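Putative branched chain amino acid ABC transporter, periplasmic amino acid-binding protein (Brucella ovis, PDB 4XFK) probably serves as the periplasmic binding component of an amino-acid ABC transporter, capturing leucine, isoleucine, valine, threonine or alanine. Local coordinates at residues Ser86-Ala91 with Leu115-Leu120; Leu16-Ser21 with Ile82-Ser87. The protein carries 1 engineered substitution. All blocks are in the same frame, centred on the assembly; numbering follows the deposited sequence. Where two conformers were deposited one is given.

How the contacts relate
Contact 1 (86-91 with 115-120) and contact 2 (16-21 with 82-87) lie with their centres about 10 Å apart at the C-terminal ends of the central strands of one five-stranded parallel sheet. Along the chain the order is 16-21, 82-87, 86-91, 115-120: strand 81-84 of contact 2 runs into helix 88-104 of contact 1, and S86 and S87 belong to both. Contact 2 joins strand 13-18 to strand 81-84, while contact 1 joins the start of the helix to the loop after strand 111-114. One sodium ion draws on both, through G85 and G116, with Y31 as the third protein ligand, so two strand-end turns and helix 26-44 build the site together.

Contact 1 of 2, residues Ser86-Ala91 with Leu115-Leu120; sequences SSSAVA and LGAEAL. With NA (sodium ion), chain D; ACT (acetate ion), chain B.
S88 meets A119 and the bound acetate through a single short side chain. Its CB lies 3.5 Å from A119 CB and equally far from acetate O. Beyond it, OG stands anti to the carbonyl carbon (chi1 -72°), which brings it to the backbone of 115-120. There OG accepts a hydrogen bond from A119 N at 3.0 Å (N-H...O 153°) and donates one to acetate OXT at 2.6 Å, so the hydroxyl is used in both directions.

The acetate, probably from the crystallisation liquor, joins the two segments. S88 N gives a hydrogen bond to its O at 2.8 Å, and E118 N gives a nearly straight one (171°) to OXT; Y166 also binds it. A carboxylate held by a serine hydroxyl, an N-H at a helix start and an N-H of the facing loop is consistent with the way this family grips the carboxylate of an amino acid. At that helix start S87 is the N-cap, its OG receiving V90 N at 3.2 Å and, weakly, A89 N. One turn on, the methyls of A91 and A117 are tight, CB to CB 3.3 Å. Carbonyl O of G116 binds sodium at 2.3 Å; of the metal's two waters, one donates to S86 O and the other to E118 OE2, while E118 OE1 forms a salt bridge with R141.

The contact thus lies between helix 88-104 and the loop following strand 111-114, with helix 167-184 touching S88, E118 and A119 and helix 26-44 covering S86.

Contact 2 of 2, residues Leu16-Ser21 with Ile82-Ser87; sequences LVETLS and IVQGSS. With NA (sodium ion), chain D.
V17 and V83 make the backbone link between the two strands: V17 N donates to V83 O at 3.0 Å, and L16 pairs with V83 as a parallel bridge. The same carbonyl receives a longer CA-H...O contact from L16. Over strands 16-18 and 82-84 the chain directions differ by 34°, in keeping with the twist of a parallel sheet. The two are neighbours in the parallel sheet of one lobe of the periplasmic-binding-protein fold, with a polar turn at their C-terminal ends.

Apolar packing follows the strands. L16 CD1 lies 4.0 Å from V83 CG1, and V17 CG2 approaches I82 CG2 at 4.1 Å, each pair crossing obliquely. Farther along, Q84 lays its CG against V17 O; the amide beyond is held elsewhere, its NE2 bonded to S87 O and its OE1 to Y112.

Side-chain hydrogen bonds converge on E18. A bend at chi2 (-61°) turns CD toward the turn after strand 81-84. OE2 accepts from two successive amides: G85 N at 2.8 Å, nearly in line with the C-O bond, and S86 N at the same length through the syn lone pair. OE1 offers its own syn lone pair to S86 OG, a short bond of 2.5 Å, and takes T19 N on its anti side, 27° out of the carboxylate plane. Water 3 links T19 OG1 with S86 OG.

Sodium binding comes from the same turn, since G85 O coordinates the ion at 2.3 Å.

Four protein donors on one buried carboxylate would be expected to stabilise its negative charge and fix its rotation. S86 N and G85 O belong to one peptide group, so E18, by binding that N-H, is a second-shell residue of the sodium site.

Contact 1 of 2, residues Ser86-Ala91 with Leu115-Leu120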
loop_
_atom_site.group_PDB
_atom_site.type_symbol
_atom_site.label_atom_id
_atom_site.label_comp_id
_atom_site.label_asym_id
_atom_site.label_seq_id
_atom_site.Cartn_x
_atom_site.Cartn_y
_atom_site.Cartn_z
ATOM N N SER A 86 -6.463 -4.066 -0.434
ATOM C CA SER A 86 -6.955 -3.136 -1.459
ATOM C C SER A 86 -7.893 -2.033 -0.979
ATOM O O SER A 86 -8.119 -1.082 -1.715
ATOM C CB SER A 86 -7.609 -3.887 -2.626
ATOM O OG SER A 86 -8.773 -4.570 -2.192
ATOM N N SER A 87 -8.446 -2.142 0.221
ATOM C CA SER A 87 -9.375 -1.120 0.723
ATOM C C SER A 87 -9.267 -0.952 2.221
ATOM O O SER A 87 -9.381 -1.926 2.957
ATOM C CB SER A 87 -10.822 -1.487 0.389
ATOM O OG SER A 87 -11.721 -0.705 1.163
ATOM N N SER A 88 -9.090 0.281 2.682
ATOM C CA SER A 88 -9.103 0.548 4.114
ATOM C C SER A 88 -10.482 0.393 4.736
ATOM O O SER A 88 -10.597 0.182 5.936
ATOM C CB SER A 88 -8.544 1.939 4.422
ATOM O OG SER A 88 -7.141 1.961 4.226
ATOM N N ALA A 89 -11.529 0.523 3.932
ATOM C CA ALA A 89 -12.876 0.296 4.451
ATOM C C ALA A 89 -13.021 -1.178 4.823
ATOM O O ALA A 89 -13.502 -1.530 5.903
ATOM C CB ALA A 89 -13.917 0.708 3.424
ATOM N N VAL A 90 -12.579 -2.046 3.925
ATOM C CA VAL A 90 -12.550 -3.475 4.205
ATOM C C VAL A 90 -11.597 -3.793 5.361
ATOM O O VAL A 90 -11.935 -4.575 6.259
ATOM C CB VAL A 90 -12.177 -4.279 2.950
ATOM C CG1 VAL A 90 -11.839 -5.720 3.305
ATOM C CG2 VAL A 90 -13.323 -4.229 1.927
ATOM N N ALA A 91 -10.411 -3.190 5.346
ATOM C CA ALA A 91 -9.417 -3.453 6.388
ATOM C C ALA A 91 -9.918 -3.094 7.783
ATOM O O ALA A 91 -9.614 -3.788 8.751
ATOM C CB ALA A 91 -8.136 -2.705 6.102
ATOM N N LEU A 115 -1.283 -5.812 3.847
ATOM C CA LEU A 115 -0.261 -5.559 2.848
ATOM C C LEU A 115 -0.475 -4.279 2.059
ATOM O O LEU A 115 0.270 -4.018 1.108
ATOM C CB LEU A 115 -0.148 -6.742 1.874
ATOM C CG LEU A 115 0.294 -8.088 2.469
ATOM C CD1 LEU A 115 0.460 -9.117 1.368
ATOM C CD2 LEU A 115 1.589 -7.960 3.257
ATOM N N GLY A 116 -1.466 -3.468 2.430
ATOM C CA GLY A 116 -1.664 -2.240 1.685
ATOM C C GLY A 116 -2.856 -1.361 1.983
ATOM O O GLY A 116 -3.149 -0.465 1.187
ATOM N N ALA A 117 -3.577 -1.607 3.075
ATOM C CA ALA A 117 -4.645 -0.684 3.470
ATOM C C ALA A 117 -3.991 0.431 4.270
ATOM O O ALA A 117 -3.397 0.169 5.321
ATOM C CB ALA A 117 -5.675 -1.407 4.285
ATOM N N GLU A 118 -4.091 1.660 3.760
ATOM C CA GLU A 118 -3.185 2.734 4.175
ATOM C C GLU A 118 -3.778 3.798 5.115
ATOM O O GLU A 118 -3.096 4.759 5.480
ATOM C CB GLU A 118 -2.508 3.361 2.938
ATOM C CG GLU A 118 -1.827 2.292 2.064
ATOM C CD GLU A 118 -0.810 2.831 1.076
ATOM O OE1 GLU A 118 -0.287 3.956 1.267
ATOM O OE2 GLU A 118 -0.527 2.101 0.102
ATOM N N ALA A 119 -5.030 3.617 5.531
ATOM C CA ALA A 119 -5.649 4.565 6.466
ATOM C C ALA A 119 -4.927 4.595 7.816
ATOM O O ALA A 119 -4.484 3.569 8.328
ATOM C CB ALA A 119 -7.110 4.234 6.660
ATOM N N LEU A 120 -4.828 5.782 8.402
ATOM C CA LEU A 120 -4.081 5.957 9.641
ATOM C C LEU A 120 -4.535 5.068 10.797
ATOM O O LEU A 120 -3.704 4.560 11.542
ATOM C CB LEU A 120 -4.149 7.421 10.086
ATOM C CG LEU A 120 -3.460 8.393 9.137
ATOM C CD1 LEU A 120 -3.720 9.820 9.570
ATOM C CD2 LEU A 120 -1.977 8.109 9.078
HETATM NA NA NA D . -3.913 -0.905 -0.911
HETATM C C ACT B . -6.882 2.345 0.827
HETATM O O ACT B . -8.126 2.299 0.964
HETATM O OXT ACT B . -6.196 1.925 1.788
HETATM C CH3 ACT B . -6.262 2.872 -0.429
HETATM O O HOH W 1 -5.473 -0.425 -2.418
HETATM O O HOH W 2 -2.668 0.870 -1.568
#

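Contact 2 of 2, residues Leu16-Ser21 with Ile82-Ser87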
loop_
_atom_site.group_PDB
_atom_site.type_symbol
_atom_site.label_atom_id
_atom_site.label_comp_id
_atom_site.label_asym_id
_atom_site.label_seq_id
_atom_site.Cartn_x
_atom_site.Cartn_y
_atom_site.Cartn_z
ATOM N N LEU A 16 -6.202 -15.241 1.544
ATOM C CA LEU A 16 -6.203 -13.965 0.833
ATOM C C LEU A 16 -7.654 -13.558 0.634
ATOM O O LEU A 16 -8.417 -14.243 -0.063
ATOM C CB LEU A 16 -5.505 -14.121 -0.519
ATOM C CG LEU A 16 -5.527 -12.895 -1.431
ATOM C CD1 LEU A 16 -4.786 -11.721 -0.807
ATOM C CD2 LEU A 16 -4.945 -13.232 -2.806
ATOM N N VAL A 17 -8.054 -12.473 1.286
ATOM C CA VAL A 17 -9.424 -11.995 1.188
ATOM C C VAL A 17 -9.395 -10.701 0.391
ATOM O O VAL A 17 -9.005 -9.651 0.898
ATOM C CB VAL A 17 -10.037 -11.759 2.579
ATOM C CG1 VAL A 17 -11.459 -11.216 2.463
ATOM C CG2 VAL A 17 -10.006 -13.047 3.403
ATOM N N GLU A 18 -9.795 -10.787 -0.869
ATOM C CA GLU A 18 -9.606 -9.692 -1.814
ATOM C C GLU A 18 -10.683 -9.686 -2.875
ATOM O O GLU A 18 -11.404 -10.664 -3.041
ATOM C CB GLU A 18 -8.236 -9.782 -2.502
ATOM C CG GLU A 18 -7.143 -9.004 -1.799
ATOM C CD GLU A 18 -7.454 -7.521 -1.729
ATOM O OE1 GLU A 18 -8.292 -7.048 -2.532
ATOM O OE2 GLU A 18 -6.869 -6.828 -0.875
ATOM N N THR A 19 -10.788 -8.581 -3.605
ATOM C CA THR A 19 -11.621 -8.545 -4.799
ATOM C C THR A 19 -10.868 -9.247 -5.918
ATOM O O THR A 19 -9.878 -8.723 -6.418
ATOM C CB THR A 19 -11.922 -7.100 -5.217
ATOM O OG1 THR A 19 -12.376 -6.364 -4.072
ATOM C CG2 THR A 19 -12.983 -7.074 -6.318
ATOM N N LEU A 20 -11.333 -10.434 -6.301
ATOM C CA LEU A 20 -10.521 -11.318 -7.145
ATOM C C LEU A 20 -11.156 -11.627 -8.498
ATOM O O LEU A 20 -10.606 -12.412 -9.280
ATOM C CB LEU A 20 -10.171 -12.614 -6.399
ATOM C CG LEU A 20 -9.248 -12.394 -5.194
ATOM C CD1 LEU A 20 -9.123 -13.674 -4.376
ATOM C CD2 LEU A 20 -7.886 -11.870 -5.629
ATOM N N SER A 21 -12.302 -11.013 -8.789
ATOM C CA SER A 21 -12.921 -11.191 -10.097
ATOM C C SER A 21 -13.772 -9.984 -10.432
ATOM O O SER A 21 -14.175 -9.231 -9.547
ATOM C CB SER A 21 -13.782 -12.463 -10.153
ATOM O OG SER A 21 -14.927 -12.363 -9.313
ATOM N N ILE A 82 -4.713 -14.019 7.838
ATOM C CA ILE A 82 -5.535 -13.332 6.849
ATOM C C ILE A 82 -4.680 -12.257 6.189
ATOM O O ILE A 82 -4.028 -11.478 6.888
ATOM C CB ILE A 82 -6.726 -12.614 7.528
ATOM C CG1 ILE A 82 -7.564 -13.593 8.362
ATOM C CG2 ILE A 82 -7.575 -11.854 6.499
ATOM C CD1 ILE A 82 -8.230 -14.682 7.556
ATOM N N VAL A 83 -4.702 -12.201 4.865
ATOM C CA VAL A 83 -3.986 -11.178 4.112
ATOM C C VAL A 83 -4.966 -10.387 3.241
ATOM O O VAL A 83 -5.841 -10.974 2.586
ATOM C CB VAL A 83 -2.932 -11.826 3.215
ATOM C CG1 VAL A 83 -2.370 -10.828 2.246
ATOM C CG2 VAL A 83 -1.830 -12.471 4.069
ATOM N N GLN A 84 -4.810 -9.063 3.233
ATOM C CA GLN A 84 -5.674 -8.177 2.460
ATOM C C GLN A 84 -4.972 -6.831 2.346
ATOM O O GLN A 84 -4.121 -6.503 3.182
ATOM C CB GLN A 84 -7.038 -8.031 3.148
ATOM C CG GLN A 84 -8.037 -7.110 2.435
ATOM C CD GLN A 84 -7.929 -5.657 2.880
ATOM O OE1 GLN A 84 -7.199 -5.336 3.817
ATOM N NE2 GLN A 84 -8.659 -4.772 2.201
ATOM N N GLY A 85 -5.303 -6.046 1.319
ATOM C CA GLY A 85 -4.749 -4.706 1.220
ATOM C C GLY A 85 -5.428 -3.687 0.317
ATOM O O GLY A 85 -5.008 -2.529 0.303
ATOM N N SER A 86 -6.463 -4.066 -0.434
ATOM C CA SER A 86 -6.955 -3.136 -1.459
ATOM C C SER A 86 -7.893 -2.033 -0.979
ATOM O O SER A 86 -8.119 -1.082 -1.715
ATOM C CB SER A 86 -7.609 -3.887 -2.626
ATOM O OG SER A 86 -8.773 -4.570 -2.192
ATOM N N SER A 87 -8.446 -2.142 0.221
ATOM C CA SER A 87 -9.375 -1.120 0.723
ATOM C C SER A 87 -9.267 -0.952 2.221
ATOM O O SER A 87 -9.381 -1.926 2.957
ATOM C CB SER A 87 -10.822 -1.487 0.389
ATOM O OG SER A 87 -11.721 -0.705 1.163
HETATM NA NA NA D . -3.913 -0.905 -0.911
HETATM O O HOH W 3 -10.761 -4.055 -4.042
HETATM O O HOH W 1 -5.473 -0.425 -2.418
HETATM O O HOH W 2 -2.668 0.870 -1.568
#